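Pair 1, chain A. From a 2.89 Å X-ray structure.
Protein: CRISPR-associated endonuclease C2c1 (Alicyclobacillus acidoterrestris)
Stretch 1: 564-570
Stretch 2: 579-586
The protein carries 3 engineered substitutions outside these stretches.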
# COMPACT_ATOMS: atom_id res chain seq x y z
N GLY A 564 30.89 -2.99 15.69
CA GLY A 564 30.46 -1.67 15.30
C GLY A 564 28.97 -1.48 15.48
O GLY A 564 28.21 -2.41 15.78
N LEU A 565 28.54 -0.23 15.30
CA LEU A 565 27.13 0.12 15.45
C LEU A 565 26.83 1.24 14.45
O LEU A 565 27.19 2.39 14.69
CB LEU A 565 26.83 0.55 16.88
CG LEU A 565 25.36 0.66 17.29
CD1 LEU A 565 24.62 -0.64 16.99
CD2 LEU A 565 25.23 1.04 18.75
N ARG A 566 26.17 0.88 13.35
CA ARG A 566 25.89 1.81 12.26
C ARG A 566 24.41 1.78 11.92
O ARG A 566 23.75 0.74 11.99
CB ARG A 566 26.70 1.47 11.00
CG ARG A 566 28.19 1.61 11.17
CD ARG A 566 28.94 0.99 10.00
NE ARG A 566 30.34 1.39 10.03
CZ ARG A 566 31.27 0.77 10.75
NH1 ARG A 566 32.52 1.21 10.74
NH2 ARG A 566 30.95 -0.29 11.48
N VAL A 567 23.90 2.94 11.51
CA VAL A 567 22.51 3.11 11.13
C VAL A 567 22.46 3.76 9.75
O VAL A 567 23.18 4.73 9.50
CB VAL A 567 21.74 3.98 12.15
CG1 VAL A 567 20.30 4.20 11.69
CG2 VAL A 567 21.77 3.34 13.53
N MSE A 568 21.63 3.22 8.88
CA MSE A 568 21.45 3.83 7.57
C MSE A 568 20.06 4.43 7.45
O MSE A 568 19.06 3.74 7.62
CB MSE A 568 21.68 2.81 6.46
CG MSE A 568 21.68 3.42 5.08
SE MSE A 568 21.74 2.07 3.68
CE MSE A 568 19.97 1.32 3.94
N SER A 569 19.99 5.73 7.16
CA SER A 569 18.71 6.39 6.96
C SER A 569 18.40 6.44 5.48
O SER A 569 19.30 6.58 4.65
CB SER A 569 18.71 7.80 7.56
OG SER A 569 19.79 8.56 7.06
N VAL A 570 17.12 6.32 5.14
CA VAL A 570 16.68 6.18 3.76
C VAL A 570 15.56 7.17 3.50
O VAL A 570 14.56 7.20 4.23
CB VAL A 570 16.20 4.74 3.46
CG1 VAL A 570 15.77 4.62 2.01
CG2 VAL A 570 17.28 3.74 3.80
N SER A 579 17.52 7.48 -1.22
CA SER A 579 18.72 8.25 -0.92
C SER A 579 19.12 7.93 0.52
O SER A 579 18.30 8.07 1.44
CB SER A 579 18.47 9.74 -1.10
OG SER A 579 17.84 9.99 -2.35
N ILE A 580 20.35 7.48 0.70
CA ILE A 580 20.78 6.93 1.97
C ILE A 580 21.98 7.71 2.49
O ILE A 580 22.70 8.36 1.74
CB ILE A 580 21.12 5.42 1.86
CG1 ILE A 580 22.40 5.21 1.04
CG2 ILE A 580 19.96 4.66 1.23
CD1 ILE A 580 23.62 4.90 1.88
N SER A 581 22.17 7.63 3.80
CA SER A 581 23.37 8.16 4.44
C SER A 581 23.67 7.28 5.64
O SER A 581 22.77 6.98 6.43
CB SER A 581 23.20 9.62 4.87
OG SER A 581 22.05 9.76 5.68
N VAL A 582 24.93 6.87 5.77
CA VAL A 582 25.36 5.90 6.77
C VAL A 582 26.14 6.64 7.85
O VAL A 582 27.00 7.47 7.54
CB VAL A 582 26.20 4.78 6.14
CG1 VAL A 582 26.73 3.84 7.21
CG2 VAL A 582 25.38 4.02 5.13
N PHE A 583 25.82 6.35 9.11
CA PHE A 583 26.49 6.96 10.25
C PHE A 583 26.99 5.86 11.18
O PHE A 583 26.36 4.81 11.31
CB PHE A 583 25.55 7.90 11.02
CG PHE A 583 25.44 9.28 10.42
CD1 PHE A 583 26.04 10.36 11.03
CD2 PHE A 583 24.72 9.48 9.25
CE1 PHE A 583 25.93 11.63 10.49
CE2 PHE A 583 24.61 10.75 8.70
CZ PHE A 583 25.22 11.83 9.32
N ARG A 584 28.12 6.12 11.82
CA ARG A 584 28.76 5.18 12.72
C ARG A 584 28.88 5.81 14.10
O ARG A 584 29.22 6.98 14.23
CB ARG A 584 30.15 4.77 12.20
CG ARG A 584 31.22 4.64 13.27
CD ARG A 584 32.59 4.30 12.67
NE ARG A 584 33.06 5.33 11.75
CZ ARG A 584 33.94 6.27 12.06
NH1 ARG A 584 34.46 6.32 13.28
NH2 ARG A 584 34.31 7.16 11.15
N VAL A 585 28.57 5.02 15.14
CA VAL A 585 28.78 5.48 16.51
C VAL A 585 30.25 5.31 16.85
O VAL A 585 30.83 4.24 16.63
CB VAL A 585 27.88 4.70 17.49
CG1 VAL A 585 28.00 5.29 18.88
CG2 VAL A 585 26.44 4.73 17.03
N ALA A 586 30.86 6.36 17.39
CA ALA A 586 32.28 6.34 17.68
C ALA A 586 32.59 7.35 18.78
O ALA A 586 31.83 8.30 19.00
CB ALA A 586 33.12 6.65 16.43

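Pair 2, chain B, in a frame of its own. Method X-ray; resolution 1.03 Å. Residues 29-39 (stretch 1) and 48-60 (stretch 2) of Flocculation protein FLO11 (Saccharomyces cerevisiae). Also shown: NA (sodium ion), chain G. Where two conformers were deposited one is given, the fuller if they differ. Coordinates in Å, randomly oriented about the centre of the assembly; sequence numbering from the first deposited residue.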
# COMPACT_ATOMS: atom_id res chain seq x y z
N ILE B 29 12.70 -1.18 -10.93
CA ILE B 29 11.47 -0.44 -10.67
C ILE B 29 11.84 0.88 -10.01
O ILE B 29 12.66 0.91 -9.09
CB ILE B 29 10.50 -1.22 -9.73
CG1 ILE B 29 10.09 -2.56 -10.37
CG2 ILE B 29 9.24 -0.41 -9.44
CD1 ILE B 29 9.51 -3.54 -9.38
N MET B 30 11.23 1.97 -10.45
CA MET B 30 11.43 3.26 -9.77
C MET B 30 11.04 3.13 -8.31
O MET B 30 10.08 2.45 -7.97
CB MET B 30 10.59 4.34 -10.43
CG MET B 30 10.79 5.73 -9.82
SD MET B 30 9.73 6.98 -10.55
CE MET B 30 8.14 6.51 -9.87
N GLN B 31 11.77 3.80 -7.44
CA GLN B 31 11.44 3.77 -6.03
C GLN B 31 10.11 4.45 -5.73
O GLN B 31 9.81 5.54 -6.19
CB GLN B 31 12.53 4.41 -5.22
CG GLN B 31 13.82 3.60 -5.23
CD GLN B 31 14.99 4.36 -4.67
OE1 GLN B 31 14.85 5.43 -4.06
NE2 GLN B 31 16.16 3.79 -4.83
N TYR B 32 9.32 3.78 -4.90
CA TYR B 32 8.09 4.33 -4.29
C TYR B 32 8.21 4.17 -2.78
O TYR B 32 8.90 3.28 -2.30
CB TYR B 32 6.83 3.57 -4.75
CG TYR B 32 6.48 3.73 -6.20
CD1 TYR B 32 7.20 3.08 -7.20
CD2 TYR B 32 5.35 4.48 -6.59
CE1 TYR B 32 6.85 3.19 -8.53
CE2 TYR B 32 5.00 4.60 -7.92
CZ TYR B 32 5.76 3.96 -8.88
OH TYR B 32 5.40 4.06 -10.20
N THR B 33 7.41 4.97 -2.07
CA THR B 33 7.21 4.84 -0.65
C THR B 33 5.73 4.71 -0.35
O THR B 33 4.87 5.17 -1.11
CB THR B 33 7.80 6.03 0.14
OG1 THR B 33 7.17 7.24 -0.29
CG2 THR B 33 9.32 6.14 -0.06
N LEU B 34 5.44 4.13 0.81
CA LEU B 34 4.08 4.00 1.32
C LEU B 34 4.06 4.38 2.77
O LEU B 34 4.92 3.93 3.53
CB LEU B 34 3.56 2.56 1.10
CG LEU B 34 2.13 2.29 1.58
CD1 LEU B 34 1.46 1.21 0.72
CD2 LEU B 34 2.03 1.90 3.04
N ASP B 35 3.05 5.17 3.16
CA ASP B 35 2.79 5.46 4.55
C ASP B 35 1.31 5.16 4.83
O ASP B 35 0.46 5.34 3.99
CB ASP B 35 3.10 6.93 4.86
CG ASP B 35 3.20 7.23 6.32
OD1 ASP B 35 3.32 6.30 7.14
OD2 ASP B 35 3.26 8.45 6.63
N VAL B 36 1.04 4.74 6.03
CA VAL B 36 -0.34 4.56 6.54
C VAL B 36 -0.64 5.79 7.37
O VAL B 36 -0.04 6.00 8.42
CB VAL B 36 -0.51 3.26 7.33
CG1 VAL B 36 -1.93 3.19 7.89
CG2 VAL B 36 -0.18 2.04 6.48
N THR B 37 -1.51 6.65 6.86
CA THR B 37 -1.73 7.95 7.44
C THR B 37 -2.90 8.05 8.42
O THR B 37 -2.95 8.98 9.20
CB THR B 37 -1.89 9.01 6.35
OG1 THR B 37 -3.02 8.68 5.55
CG2 THR B 37 -0.63 9.08 5.47
N SER B 38 -3.85 7.13 8.37
CA SER B 38 -4.89 7.05 9.38
C SER B 38 -5.39 5.62 9.46
O SER B 38 -5.40 4.89 8.47
CB SER B 38 -6.07 7.99 9.11
OG SER B 38 -6.67 7.70 7.87
N VAL B 39 -5.85 5.29 10.66
CA VAL B 39 -6.43 4.01 10.97
C VAL B 39 -7.60 4.27 11.90
O VAL B 39 -7.44 4.92 12.92
CB VAL B 39 -5.41 3.08 11.65
CG1 VAL B 39 -6.10 1.80 12.12
CG2 VAL B 39 -4.22 2.75 10.75
N GLN B 48 -10.57 0.66 9.01
CA GLN B 48 -10.51 1.47 7.82
C GLN B 48 -9.20 2.23 7.84
O GLN B 48 -8.93 2.98 8.77
CB GLN B 48 -11.70 2.43 7.78
CG GLN B 48 -11.76 3.22 6.50
CD GLN B 48 -13.04 3.98 6.37
OE1 GLN B 48 -13.28 4.89 7.13
NE2 GLN B 48 -13.87 3.60 5.41
N ILE B 49 -8.34 1.98 6.84
CA ILE B 49 -7.03 2.57 6.78
C ILE B 49 -6.89 3.42 5.54
O ILE B 49 -7.55 3.14 4.53
CB ILE B 49 -5.91 1.51 6.86
CG1 ILE B 49 -5.72 0.70 5.59
CG2 ILE B 49 -6.17 0.62 8.06
CD1 ILE B 49 -4.52 -0.23 5.62
N THR B 50 -6.02 4.42 5.63
CA THR B 50 -5.70 5.24 4.50
C THR B 50 -4.18 5.13 4.28
O THR B 50 -3.40 5.28 5.21
CB THR B 50 -6.10 6.69 4.75
OG1 THR B 50 -7.52 6.72 4.95
CG2 THR B 50 -5.74 7.58 3.57
N ILE B 51 -3.81 4.92 3.03
CA ILE B 51 -2.43 4.88 2.61
C ILE B 51 -2.11 6.06 1.70
O ILE B 51 -3.00 6.55 1.00
CB ILE B 51 -2.05 3.53 1.94
CG1 ILE B 51 -2.80 3.29 0.63
CG2 ILE B 51 -2.25 2.40 2.92
CD1 ILE B 51 -2.34 2.08 -0.17
N HIS B 52 -0.84 6.46 1.70
CA HIS B 52 -0.32 7.48 0.83
C HIS B 52 0.91 6.91 0.17
O HIS B 52 1.89 6.57 0.85
CB HIS B 52 0.03 8.74 1.63
CG HIS B 52 0.54 9.87 0.80
ND1 HIS B 52 1.26 10.90 1.33
CD2 HIS B 52 0.37 10.15 -0.51
CE1 HIS B 52 1.53 11.77 0.37
NE2 HIS B 52 1.00 11.33 -0.75
N VAL B 53 0.89 6.79 -1.15
CA VAL B 53 1.95 6.22 -1.95
C VAL B 53 2.56 7.30 -2.82
O VAL B 53 1.83 8.04 -3.46
CB VAL B 53 1.43 5.05 -2.82
CG1 VAL B 53 2.50 4.50 -3.73
CG2 VAL B 53 0.89 3.95 -1.91
N LYS B 54 3.89 7.40 -2.79
CA LYS B 54 4.60 8.36 -3.62
C LYS B 54 5.69 7.67 -4.41
O LYS B 54 6.32 6.74 -3.93
CB LYS B 54 5.23 9.46 -2.77
CG LYS B 54 4.23 10.30 -1.99
CD LYS B 54 5.06 11.14 -1.03
CE LYS B 54 4.39 12.36 -0.48
NZ LYS B 54 5.38 13.43 -0.19
N GLY B 55 5.86 8.14 -5.64
CA GLY B 55 6.95 7.72 -6.49
C GLY B 55 8.09 8.74 -6.45
O GLY B 55 7.86 9.93 -6.22
N LYS B 56 9.31 8.30 -6.72
CA LYS B 56 10.47 9.19 -6.65
C LYS B 56 10.37 10.35 -7.63
O LYS B 56 10.71 11.49 -7.31
CB LYS B 56 11.77 8.40 -6.91
CG LYS B 56 13.03 9.20 -6.67
CD LYS B 56 14.26 8.34 -6.41
CE LYS B 56 15.50 9.18 -6.13
NZ LYS B 56 16.58 8.34 -5.51
N GLU B 57 9.92 10.02 -8.84
CA GLU B 57 9.67 11.01 -9.87
C GLU B 57 8.20 11.00 -10.22
O GLU B 57 7.49 10.01 -10.01
CB GLU B 57 10.47 10.67 -11.13
CG GLU B 57 11.97 10.51 -10.93
CD GLU B 57 12.66 11.79 -10.48
OE1 GLU B 57 12.15 12.89 -10.76
OE2 GLU B 57 13.75 11.70 -9.86
N ASN B 58 7.75 12.13 -10.76
CA ASN B 58 6.37 12.26 -11.15
C ASN B 58 6.13 11.59 -12.50
O ASN B 58 6.81 11.90 -13.48
CB ASN B 58 5.98 13.74 -11.24
CG ASN B 58 4.49 13.92 -11.45
OD1 ASN B 58 3.70 13.38 -10.70
ND2 ASN B 58 4.11 14.64 -12.50
N ILE B 59 5.16 10.68 -12.55
CA ILE B 59 4.75 10.01 -13.77
C ILE B 59 3.31 10.41 -14.07
O ILE B 59 2.40 10.18 -13.29
CB ILE B 59 4.88 8.48 -13.66
CG1 ILE B 59 6.32 8.11 -13.38
CG2 ILE B 59 4.35 7.80 -14.92
CD1 ILE B 59 6.55 6.62 -13.19
N ASP B 60 3.14 11.03 -15.23
CA ASP B 60 1.83 11.49 -15.64
C ASP B 60 0.82 10.36 -15.71
O ASP B 60 1.15 9.24 -16.12
CB ASP B 60 1.91 12.17 -17.00
CG ASP B 60 0.65 12.95 -17.32
OD1 ASP B 60 0.58 14.14 -16.95
OD2 ASP B 60 -0.29 12.38 -17.93
NA NA G . -8.71 5.70 7.95
O HOH W 1 4.62 7.71 0.85
O HOH W 2 2.91 10.33 4.32
O HOH W 3 -10.97 6.50 7.81

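What backbone arrangement do the two pairs share? In each, two antiparallel neighbouring strands run at 161° in pair 1 and 165° in pair 2, and 14 central residues superpose with an RMSD of 0.5 Å. The hydrogen-bonded rungs coincide: Val567(A) with Phe583(A) matches Thr33(B) with Lys54(B), and Ser569(A) with Ser581(A) matches Asp35(B) with His52(B). Val567(A) N donates to Phe583(A) O at 3.1 Å, as Thr33(B) N does to Lys54(B) O at 2.8 Å. Within its stretches pair 2 also has a bulge between Val36(B) and Ser38(B), where Thr37(B) N donates to Thr50(B) O at 2.9 Å.

How are the apolar positions of the face with Met568(A) and Leu34(B) filled? Met568(A), a selenomethionine, falls on Leu34(B), Val582(A) on Val53(B), and Ile580(A) on Ile51(B). Met568(A) lies near both partners, its CG 3.7 Å from Val582(A) CG2 and 3.8 Å from Ile580(A) CB. Leu34(B) does the same with a branched chain: its CD1 is 3.8 Å from Val53(B) CG2 and 4.0 Å from Ile51(B) CD1. Valine recurs at Val570(A) and Val36(B), where Val570(A) CG2 meets Ile580(A) CG2 at 3.8 Å and Val36(B) CG2 meets Ile51(B) CG2 at 4.1 Å.

What happens on the same face where Arg566(A) matches Tyr32(B)? Their side-chain centres lie only 0.6 Å apart, yet their partners across the strands differ. Arg566(A) faces Arg584(A), and its NH1 packs 3.6 Å from Arg584(A) CD, with Arg584(A) NE 4.3 Å from that NH1; the like charges lie close, although both guanidiniums also have hydrogen bonds elsewhere in the structure. Tyr32(B) faces Gly55(B), whose bare CA lies 3.6 Å from Tyr32(B) CD2. A CB on Gly55(B) would clash with Met30(B) CE, 2.8 Å away, so the absence of a side chain leaves room for that methyl, which also touches Ile59(B) CD1 at 3.7 Å.

How do the other matched residues differ? In pair 1 the serines meet directly: Ser581(A) OG donates a weak hydrogen bond to Ser569(A) OG at 2.9 Å. At the same positions Asp35(B) and His52(B) share water 2, which donates to Asp35(B) OD2 at 3.0 Å and has a weak hydrogen bond with His52(B) ND1 at 3.5 Å. Buried Val567(A) and Phe583(A) give way to exposed Thr33(B) and Lys54(B); Thr33(B) OG1 lies 3.9 Å from Lys54(B) CB, while the end of the lysine leads away. Val585(A) CG2 lies 4.2 Å from Leu565(A) CB; at the matching positions Lys56(B) NZ lies 3.7 Å from Gln31(B) OE1.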